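Local coordinates for protein mannan endo-1,4-beta-mannosidase (Mytilus edulis, PDB 2C0H) that hydrolyses internal beta-1,4-mannosidic linkages in the backbones of mannans, galactomannans and glucomannans as an endo-acting glycoside hydrolase of family 5, at residues Asn79-Gly84 / Thr131-Ser136; Ala141-Ala146 / Ala209-Glu214; Gly166-Gly171 / Ser187-Ala192. The protein carries 3 engineered substitutions. All coordinates share one frame; numbering follows the deposited sequence.

Contact 1 of 3, residues Asn79-Gly84 / Thr131-Ser136; sequences NGYVTG and TRKLQS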
loop_
_atom_site.group_PDB
_atom_site.type_symbol
_atom_site.label_atom_id
_atom_site.label_comp_id
_atom_site.label_asym_id
_atom_site.label_seq_id
_atom_site.Cartn_x
_atom_site.Cartn_y
_atom_site.Cartn_z
ATOM N N ASN A 79 -7.797 23.708 -13.828
ATOM C CA ASN A 79 -6.601 24.169 -13.123
ATOM C C ASN A 79 -5.966 23.130 -12.230
ATOM O O ASN A 79 -4.978 23.413 -11.568
ATOM C CB ASN A 79 -6.928 25.399 -12.275
ATOM C CG ASN A 79 -7.345 26.572 -13.105
ATOM O OD1 ASN A 79 -6.756 26.845 -14.152
ATOM N ND2 ASN A 79 -8.346 27.306 -12.628
ATOM N N GLY A 80 -6.526 21.932 -12.210
ATOM C CA GLY A 80 -5.952 20.840 -11.421
ATOM C C GLY A 80 -6.538 20.690 -10.026
ATOM O O GLY A 80 -6.045 19.897 -9.247
ATOM N N TYR A 81 -7.569 21.454 -9.689
ATOM C CA TYR A 81 -8.284 21.215 -8.437
ATOM C C TYR A 81 -9.289 20.058 -8.594
ATOM O O TYR A 81 -9.815 19.829 -9.674
ATOM C CB TYR A 81 -8.992 22.492 -8.002
ATOM C CG TYR A 81 -8.083 23.588 -7.476
ATOM C CD1 TYR A 81 -7.985 23.832 -6.110
ATOM C CD2 TYR A 81 -7.342 24.398 -8.326
ATOM C CE1 TYR A 81 -7.174 24.819 -5.611
ATOM C CE2 TYR A 81 -6.529 25.399 -7.822
ATOM C CZ TYR A 81 -6.462 25.614 -6.468
ATOM O OH TYR A 81 -5.654 26.589 -5.939
ATOM N N VAL A 82 -9.590 19.345 -7.513
ATOM C CA VAL A 82 -10.541 18.240 -7.541
ATOM C C VAL A 82 -11.928 18.783 -7.176
ATOM O O VAL A 82 -12.059 19.485 -6.165
ATOM C CB VAL A 82 -10.098 17.106 -6.564
ATOM C CG1 VAL A 82 -11.173 16.057 -6.410
ATOM C CG2 VAL A 82 -8.778 16.499 -7.042
ATOM N N THR A 83 -12.924 18.484 -8.001
ATOM C CA THR A 83 -14.295 18.974 -7.801
ATOM C C THR A 83 -15.276 17.972 -7.178
ATOM O O THR A 83 -16.310 18.356 -6.623
ATOM C CB THR A 83 -14.883 19.489 -9.127
ATOM O OG1 THR A 83 -14.891 18.428 -10.089
ATOM C CG2 THR A 83 -14.061 20.654 -9.661
ATOM N N GLY A 84 -14.975 16.683 -7.274
ATOM C CA GLY A 84 -15.853 15.668 -6.746
ATOM C C GLY A 84 -15.487 14.321 -7.307
ATOM O O GLY A 84 -14.376 14.137 -7.804
ATOM N N THR A 131 -0.472 22.873 -1.924
ATOM C CA THR A 131 -1.277 22.432 -0.797
ATOM C C THR A 131 -2.790 22.744 -0.934
ATOM O O THR A 131 -3.631 22.036 -0.402
ATOM C CB THR A 131 -0.753 23.004 0.523
ATOM O OG1 THR A 131 -0.673 24.428 0.427
ATOM C CG2 THR A 131 0.631 22.439 0.847
ATOM N N ARG A 132 -3.147 23.792 -1.671
ATOM C CA ARG A 132 -4.570 24.089 -1.881
ATOM C C ARG A 132 -5.257 23.102 -2.822
ATOM O O ARG A 132 -6.442 22.794 -2.667
ATOM C CB ARG A 132 -4.750 25.531 -2.345
ATOM C CG ARG A 132 -4.268 26.541 -1.294
ATOM C CD ARG A 132 -4.269 27.993 -1.757
ATOM N NE ARG A 132 -4.061 28.151 -3.198
ATOM C CZ ARG A 132 -2.958 27.799 -3.875
ATOM N NH1 ARG A 132 -1.901 27.249 -3.272
ATOM N NH2 ARG A 132 -2.917 27.985 -5.190
ATOM N N LYS A 133 -4.503 22.592 -3.786
ATOM C CA LYS A 133 -4.996 21.521 -4.643
ATOM C C LYS A 133 -5.139 20.220 -3.832
ATOM O O LYS A 133 -6.178 19.552 -3.915
ATOM C CB LYS A 133 -4.091 21.337 -5.869
ATOM C CG LYS A 133 -4.106 22.538 -6.829
ATOM C CD LYS A 133 -3.131 22.336 -7.998
ATOM C CE LYS A 133 -3.144 23.537 -8.918
ATOM N NZ LYS A 133 -2.335 23.325 -10.158
ATOM N N LEU A 134 -4.126 19.890 -3.034
ATOM C CA LEU A 134 -4.213 18.720 -2.154
ATOM C C LEU A 134 -5.461 18.790 -1.255
ATOM O O LEU A 134 -6.201 17.823 -1.110
ATOM C CB LEU A 134 -2.969 18.577 -1.291
ATOM C CG LEU A 134 -2.853 17.347 -0.403
ATOM C CD1 LEU A 134 -3.073 16.051 -1.198
ATOM C CD2 LEU A 134 -1.502 17.365 0.278
ATOM N N GLN A 135 -5.720 19.957 -0.674
ATOM C CA GLN A 135 -6.899 20.099 0.168
ATOM C C GLN A 135 -8.225 19.854 -0.578
ATOM O O GLN A 135 -9.165 19.298 -0.011
ATOM C CB GLN A 135 -6.905 21.471 0.844
ATOM C CG GLN A 135 -7.914 21.584 1.974
ATOM C CD GLN A 135 -7.576 20.687 3.147
ATOM O OE1 GLN A 135 -6.453 20.707 3.651
ATOM N NE2 GLN A 135 -8.545 19.886 3.577
ATOM N N SER A 136 -8.300 20.242 -1.858
ATOM C CA SER A 136 -9.505 19.993 -2.654
ATOM C C SER A 136 -9.759 18.494 -2.844
ATOM O O SER A 136 -10.893 18.041 -2.811
ATOM C CB SER A 136 -9.489 20.727 -3.997
ATOM O OG SER A 136 -8.522 20.218 -4.899
#
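The ring of Tyr-81 lies against the side chain of Lys-133, the two running at about a right angle, where a beta-hairpin meets the outer helix 131-149 of the TIM barrel. That hairpin pairs strand 82-84 with strand 75-76, and Tyr-81 sits in its connecting turn. The evidence for a true face contact is direct: CG of Lys-133 stands 3.8 Å from the centroid of the Tyr-81 ring and 7° off its normal, a CH-pi arrangement. The lysine chain stays extended beyond CG, which carries its ammonium past the ring to the turn; there NZ of Lys-133 donates to the carbonyl O of Asn-79 at 3.0 Å, almost in line with the carbonyl bond. One side chain thus supplies both an apolar surface for the aromatic and a charged tip for the backbone. At the far end of the ring, the hydroxyl OH of Tyr-81 comes within 3.2 Å of NH2 of Arg-132, the two flat groups steeply inclined to each other, while NH1 of Arg-132 is salt-bridged to Asp-130. Farther along, Ser-136 points at the hairpin. Its OG lies between the backbone N and the carbonyl carbon (chi1 69°), a placement that lets it donate back to its own helix, to O of Lys-133 at 2.6 Å. The same OG accepts from N of Val-82 at 3.0 Å, with an N-H...O angle of 171°.

Contact 2 of 3, residues Ala141-Ala146 / Ala209-Glu214; sequences ALKPMA and AAAIKE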
loop_
_atom_site.group_PDB
_atom_site.type_symbol
_atom_site.label_atom_id
_atom_site.label_comp_id
_atom_site.label_asym_id
_atom_site.label_seq_id
_atom_site.Cartn_x
_atom_site.Cartn_y
_atom_site.Cartn_z
ATOM N N ALA A 141 -13.171 14.381 -2.455
ATOM C CA ALA A 141 -13.044 12.986 -2.896
ATOM C C ALA A 141 -12.656 12.025 -1.774
ATOM O O ALA A 141 -13.370 11.051 -1.527
ATOM C CB ALA A 141 -12.050 12.886 -4.049
ATOM N N LEU A 142 -11.549 12.276 -1.089
ATOM C CA LEU A 142 -11.025 11.300 -0.132
ATOM C C LEU A 142 -11.947 11.139 1.082
ATOM O O LEU A 142 -12.315 10.032 1.438
ATOM C CB LEU A 142 -9.601 11.649 0.290
ATOM C CG LEU A 142 -8.906 10.664 1.234
ATOM C CD1 LEU A 142 -8.993 9.222 0.669
ATOM C CD2 LEU A 142 -7.489 11.078 1.481
ATOM N N LYS A 143 -12.341 12.237 1.710
ATOM C CA LYS A 143 -13.223 12.123 2.869
ATOM C C LYS A 143 -14.581 11.462 2.543
ATOM O O LYS A 143 -15.005 10.547 3.257
ATOM C CB LYS A 143 -13.374 13.475 3.588
ATOM C CG LYS A 143 -12.172 13.844 4.396
ATOM C CD LYS A 143 -12.406 15.089 5.242
ATOM C CE LYS A 143 -11.263 15.339 6.164
ATOM N NZ LYS A 143 -11.462 16.613 6.944
ATOM N N PRO A 144 -15.281 11.914 1.483
ATOM C CA PRO A 144 -16.528 11.254 1.068
ATOM C C PRO A 144 -16.392 9.743 0.857
ATOM O O PRO A 144 -17.248 8.978 1.292
ATOM C CB PRO A 144 -16.884 11.978 -0.239
ATOM C CG PRO A 144 -16.294 13.324 -0.068
ATOM C CD PRO A 144 -15.019 13.126 0.685
ATOM N N MET A 145 -15.299 9.328 0.224
ATOM C CA MET A 145 -15.058 7.929 -0.063
ATOM C C MET A 145 -14.820 7.130 1.221
ATOM O O MET A 145 -15.449 6.087 1.441
ATOM C CB MET A 145 -13.857 7.812 -0.995
ATOM C CG MET A 145 -13.642 6.486 -1.609
ATOM S SD MET A 145 -12.569 6.722 -3.059
ATOM C CE MET A 145 -11.204 7.644 -2.353
ATOM N N ALA A 146 -13.932 7.631 2.073
ATOM C CA ALA A 146 -13.573 6.924 3.301
ATOM C C ALA A 146 -14.763 6.863 4.253
ATOM O O ALA A 146 -14.980 5.860 4.925
ATOM C CB ALA A 146 -12.393 7.568 3.960
ATOM N N ALA A 209 -3.231 10.827 5.335
ATOM C CA ALA A 209 -3.394 9.951 6.493
ATOM C C ALA A 209 -4.282 10.611 7.541
ATOM O O ALA A 209 -5.172 9.982 8.079
ATOM C CB ALA A 209 -2.065 9.595 7.076
ATOM N N ALA A 210 -4.049 11.897 7.790
ATOM C CA ALA A 210 -4.872 12.613 8.758
ATOM C C ALA A 210 -6.339 12.713 8.317
ATOM O O ALA A 210 -7.254 12.550 9.135
ATOM C CB ALA A 210 -4.274 13.991 9.021
ATOM N N ALA A 211 -6.566 12.942 7.024
ATOM C CA ALA A 211 -7.907 13.059 6.475
ATOM C C ALA A 211 -8.732 11.775 6.627
ATOM O O ALA A 211 -9.872 11.800 7.039
ATOM C CB ALA A 211 -7.818 13.470 5.019
ATOM N N ILE A 212 -8.133 10.638 6.312
ATOM C CA ILE A 212 -8.816 9.361 6.408
ATOM C C ILE A 212 -9.179 9.096 7.861
ATOM O O ILE A 212 -10.288 8.672 8.150
ATOM C CB ILE A 212 -7.928 8.219 5.862
ATOM C CG1 ILE A 212 -7.737 8.408 4.353
ATOM C CG2 ILE A 212 -8.561 6.856 6.193
ATOM C CD1 ILE A 212 -6.620 7.588 3.776
ATOM N N LYS A 213 -8.254 9.388 8.763
ATOM C CA LYS A 213 -8.475 9.095 10.181
ATOM C C LYS A 213 -9.425 10.092 10.831
ATOM O O LYS A 213 -9.943 9.825 11.908
ATOM C CB LYS A 213 -7.154 9.048 10.935
ATOM C CG LYS A 213 -6.313 7.831 10.582
ATOM C CD LYS A 213 -4.978 7.887 11.277
ATOM C CE LYS A 213 -4.242 6.573 11.195
ATOM N NZ LYS A 213 -3.119 6.555 12.174
ATOM N N GLU A 214 -9.669 11.224 10.187
ATOM C CA GLU A 214 -10.681 12.170 10.685
ATOM C C GLU A 214 -12.105 11.638 10.523
ATOM O O GLU A 214 -12.950 11.852 11.403
ATOM C CB GLU A 214 -10.537 13.519 9.986
ATOM C CG GLU A 214 -11.361 14.635 10.600
ATOM C CD GLU A 214 -10.995 16.003 10.054
ATOM O OE1 GLU A 214 -11.590 17.002 10.528
ATOM O OE2 GLU A 214 -10.113 16.091 9.163
#
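Leu-142 meets Ile-212 on the buried side of two barrel helices, 131-149 and 198-215, which lie side by side on the outside of the TIM barrel. The segment axes approach to 9.0 Å and their N-to-C directions differ by 36°, so the helices run broadly the same way. Leu-142 points toward the second helix, and with CG anti to the backbone N (chi1 -177°) its branched end lies across Ile-212 at about a right angle. CD2 of Leu-142 is 3.9 Å from CG1 of Ile-212, and the same methyl reaches CB of Ala-211 at 4.3 Å. Next in sequence, Lys-143 starts off to one side, but its extended chain reaches across to the second helix: CE of Lys-143 packs 4.1 Å from CB of Ala-211, and NZ of Lys-143 forms a salt bridge with OE2 of Glu-214 at 2.6 Å. The ammonium meets that oxygen from above the carboxylate plane, 69° out of it. An alanine in place of Lys-143 would probably leave the Glu-214 carboxylate without this charged mate and take away the aliphatic chain that packs on the methyl of Ala-211. One turn on from Leu-142, Ala-146 also faces the partner helix; its CB lies 4.5 Å from CG2 of Ile-212, and the CA atoms of these two residues, 6.2 Å apart, are the nearest across the segments. Ile-212 continues inward to Trp-158 and Ile-160 of strand 155-162, joining the helix pair to the barrel wall. The chemistry is therefore divided: dispersion between small and branched apolar groups holds the buried side, while the single ion pair, with the exposed Glu-214 as its acid, lies toward solvent, where water is likely to temper its strength.

Contact 3 of 3, residues Gly166-Gly171 / Ser187-Ala192; sequences GEIKPG and SGAGWA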
loop_
_atom_site.group_PDB
_atom_site.type_symbol
_atom_site.label_atom_id
_atom_site.label_comp_id
_atom_site.label_asym_id
_atom_site.label_seq_id
_atom_site.Cartn_x
_atom_site.Cartn_y
_atom_site.Cartn_z
ATOM N N GLY A 166 10.068 6.724 -6.471
ATOM C CA GLY A 166 10.205 6.818 -7.926
ATOM C C GLY A 166 10.481 8.230 -8.413
ATOM O O GLY A 166 11.106 8.443 -9.463
ATOM N N GLU A 167 10.013 9.196 -7.636
ATOM C CA GLU A 167 10.036 10.597 -8.042
ATOM C C GLU A 167 10.748 11.504 -7.015
ATOM O O GLU A 167 10.702 12.735 -7.126
ATOM C CB GLU A 167 8.597 11.054 -8.380
ATOM C CG GLU A 167 8.058 10.348 -9.665
ATOM C CD GLU A 167 6.549 10.374 -9.877
ATOM O OE1 GLU A 167 5.776 10.800 -8.992
ATOM O OE2 GLU A 167 6.118 9.905 -10.959
ATOM N N ILE A 168 11.476 10.910 -6.079
ATOM C CA ILE A 168 12.214 11.688 -5.071
ATOM C C ILE A 168 13.539 12.250 -5.647
ATOM O O ILE A 168 14.077 11.735 -6.629
ATOM C CB ILE A 168 12.488 10.851 -3.814
ATOM C CG1 ILE A 168 12.820 11.728 -2.601
ATOM C CG2 ILE A 168 13.628 9.852 -4.060
ATOM C CD1 ILE A 168 12.723 10.990 -1.286
ATOM N N LYS A 169 14.034 13.333 -5.056
ATOM C CA LYS A 169 15.352 13.881 -5.380
ATOM C C LYS A 169 16.436 13.266 -4.483
ATOM O O LYS A 169 16.510 13.588 -3.303
ATOM C CB LYS A 169 15.348 15.395 -5.181
ATOM C CG LYS A 169 14.476 16.158 -6.139
ATOM C CD LYS A 169 14.518 17.653 -5.809
ATOM C CE LYS A 169 13.560 18.464 -6.639
ATOM N NZ LYS A 169 13.675 19.910 -6.283
ATOM N N PRO A 170 17.262 12.359 -5.024
ATOM C CA PRO A 170 18.340 11.782 -4.212
ATOM C C PRO A 170 19.590 12.686 -4.065
ATOM O O PRO A 170 19.773 13.632 -4.828
ATOM C CB PRO A 170 18.675 10.484 -4.974
ATOM C CG PRO A 170 18.340 10.769 -6.367
ATOM C CD PRO A 170 17.236 11.794 -6.386
ATOM N N GLY A 171 20.442 12.389 -3.084
ATOM C CA GLY A 171 21.716 13.078 -2.924
ATOM C C GLY A 171 21.652 14.432 -2.247
ATOM O O GLY A 171 22.629 15.189 -2.276
ATOM N N SER A 187 21.335 4.389 -5.445
ATOM C CA SER A 187 20.309 3.376 -5.128
ATOM C C SER A 187 19.311 3.108 -6.251
ATOM O O SER A 187 18.583 2.113 -6.218
ATOM C CB SER A 187 19.519 3.811 -3.894
ATOM O OG SER A 187 18.559 4.808 -4.240
ATOM N N GLY A 188 19.238 4.013 -7.222
ATOM C CA GLY A 188 18.221 3.948 -8.255
ATOM C C GLY A 188 17.007 4.816 -7.989
ATOM O O GLY A 188 16.231 5.054 -8.893
ATOM N N ALA A 189 16.837 5.294 -6.755
ATOM C CA ALA A 189 15.726 6.197 -6.445
ATOM C C ALA A 189 15.682 7.372 -7.414
ATOM O O ALA A 189 16.725 7.827 -7.888
ATOM C CB ALA A 189 15.864 6.720 -5.034
ATOM N N GLY A 190 14.475 7.868 -7.693
ATOM C CA GLY A 190 14.272 8.963 -8.639
ATOM C C GLY A 190 14.275 8.524 -10.095
ATOM O O GLY A 190 14.449 9.348 -10.989
ATOM N N TRP A 191 14.029 7.239 -10.339
ATOM C CA TRP A 191 14.026 6.703 -11.714
ATOM C C TRP A 191 12.993 7.300 -12.666
ATOM O O TRP A 191 13.219 7.326 -13.880
ATOM C CB TRP A 191 13.869 5.171 -11.721
ATOM C CG TRP A 191 12.534 4.655 -11.252
ATOM C CD1 TRP A 191 11.414 4.431 -12.010
ATOM C CD2 TRP A 191 12.181 4.287 -9.911
ATOM N NE1 TRP A 191 10.394 3.951 -11.226
ATOM C CE2 TRP A 191 10.834 3.860 -9.933
ATOM C CE3 TRP A 191 12.873 4.278 -8.693
ATOM C CZ2 TRP A 191 10.163 3.418 -8.783
ATOM C CZ3 TRP A 191 12.206 3.844 -7.550
ATOM C CH2 TRP A 191 10.867 3.426 -7.604
ATOM N N ALA A 192 11.858 7.757 -12.147
ATOM C CA ALA A 192 10.812 8.357 -12.985
ATOM C C ALA A 192 10.996 9.869 -13.127
ATOM O O ALA A 192 10.296 10.498 -13.924
ATOM C CB ALA A 192 9.437 8.031 -12.434
#
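Gly-166 and Ala-192 are joined by a backbone hydrogen bond, from N of Ala-192 to O of Gly-166 at 2.9 Å, which lies in the carbonyl plane and has an N-H...O angle of 151°. The chains come nearest at Glu-167 and Gly-190, whose CA atoms are 4.6 Å apart. Gly-190 has positive phi, and its CA passes 3.4 Å from O of Ile-168; a side chain here would run into that oxygen and crowd the ring of Pro-170. The indole of Trp-191 turns back over the first segment because CG sits between the backbone N and the carbonyl carbon (chi1 68°). One face of its six-membered ring receives CA of Gly-166, 3.4 Å from the ring centroid and 7° off the normal, a CH-pi contact. The lack of a side chain at Gly-166 permits this closeness, since a CB would lie tight against CZ2 of Trp-191. Both segments belong to the long loop between strand 155-162 and helix 198-215 of the TIM barrel, in the active-site region of this family 5 enzyme. Trp-191 is a probable substrate-binding residue by similarity with relatives; the nearest side-chain atoms of Trp-191 and Glu-163, the likely proton donor, are about 3 Å apart, and the Trp-191 ring meets that of Trp-226 at an incline. The indole is further fixed by NE1, which is hydrogen-bonded to the backbone O of Ala-115. Farther along, the methyl groups CG2 of Ile-168 and CB of Ala-189 meet at 4.0 Å. Beside them, CG of Pro-170 rests 3.7 Å from O of Ala-189.

In the fold
In sequence, contact 1 is complete before contact 2 begins, and both halves of contact 3 fall between the two helices of contact 2. Contacts 1 and 2 share helix 131-149, their centres are about 14 Å apart, and they touch through CG1 of Val-82 and CB of Ala-141, 4.1 Å apart; one attaches the hairpin to this helix, the other pairs it with helix 198-215. Contact 3 stands apart, its centre about 26 Å from that of contact 1 and about 28 Å from that of contact 2, in the loop leading from strand 155-162 into helix 198-215. The outer helical layer and the probable substrate-binding loop are thus separate regions, linked through the barrel framework.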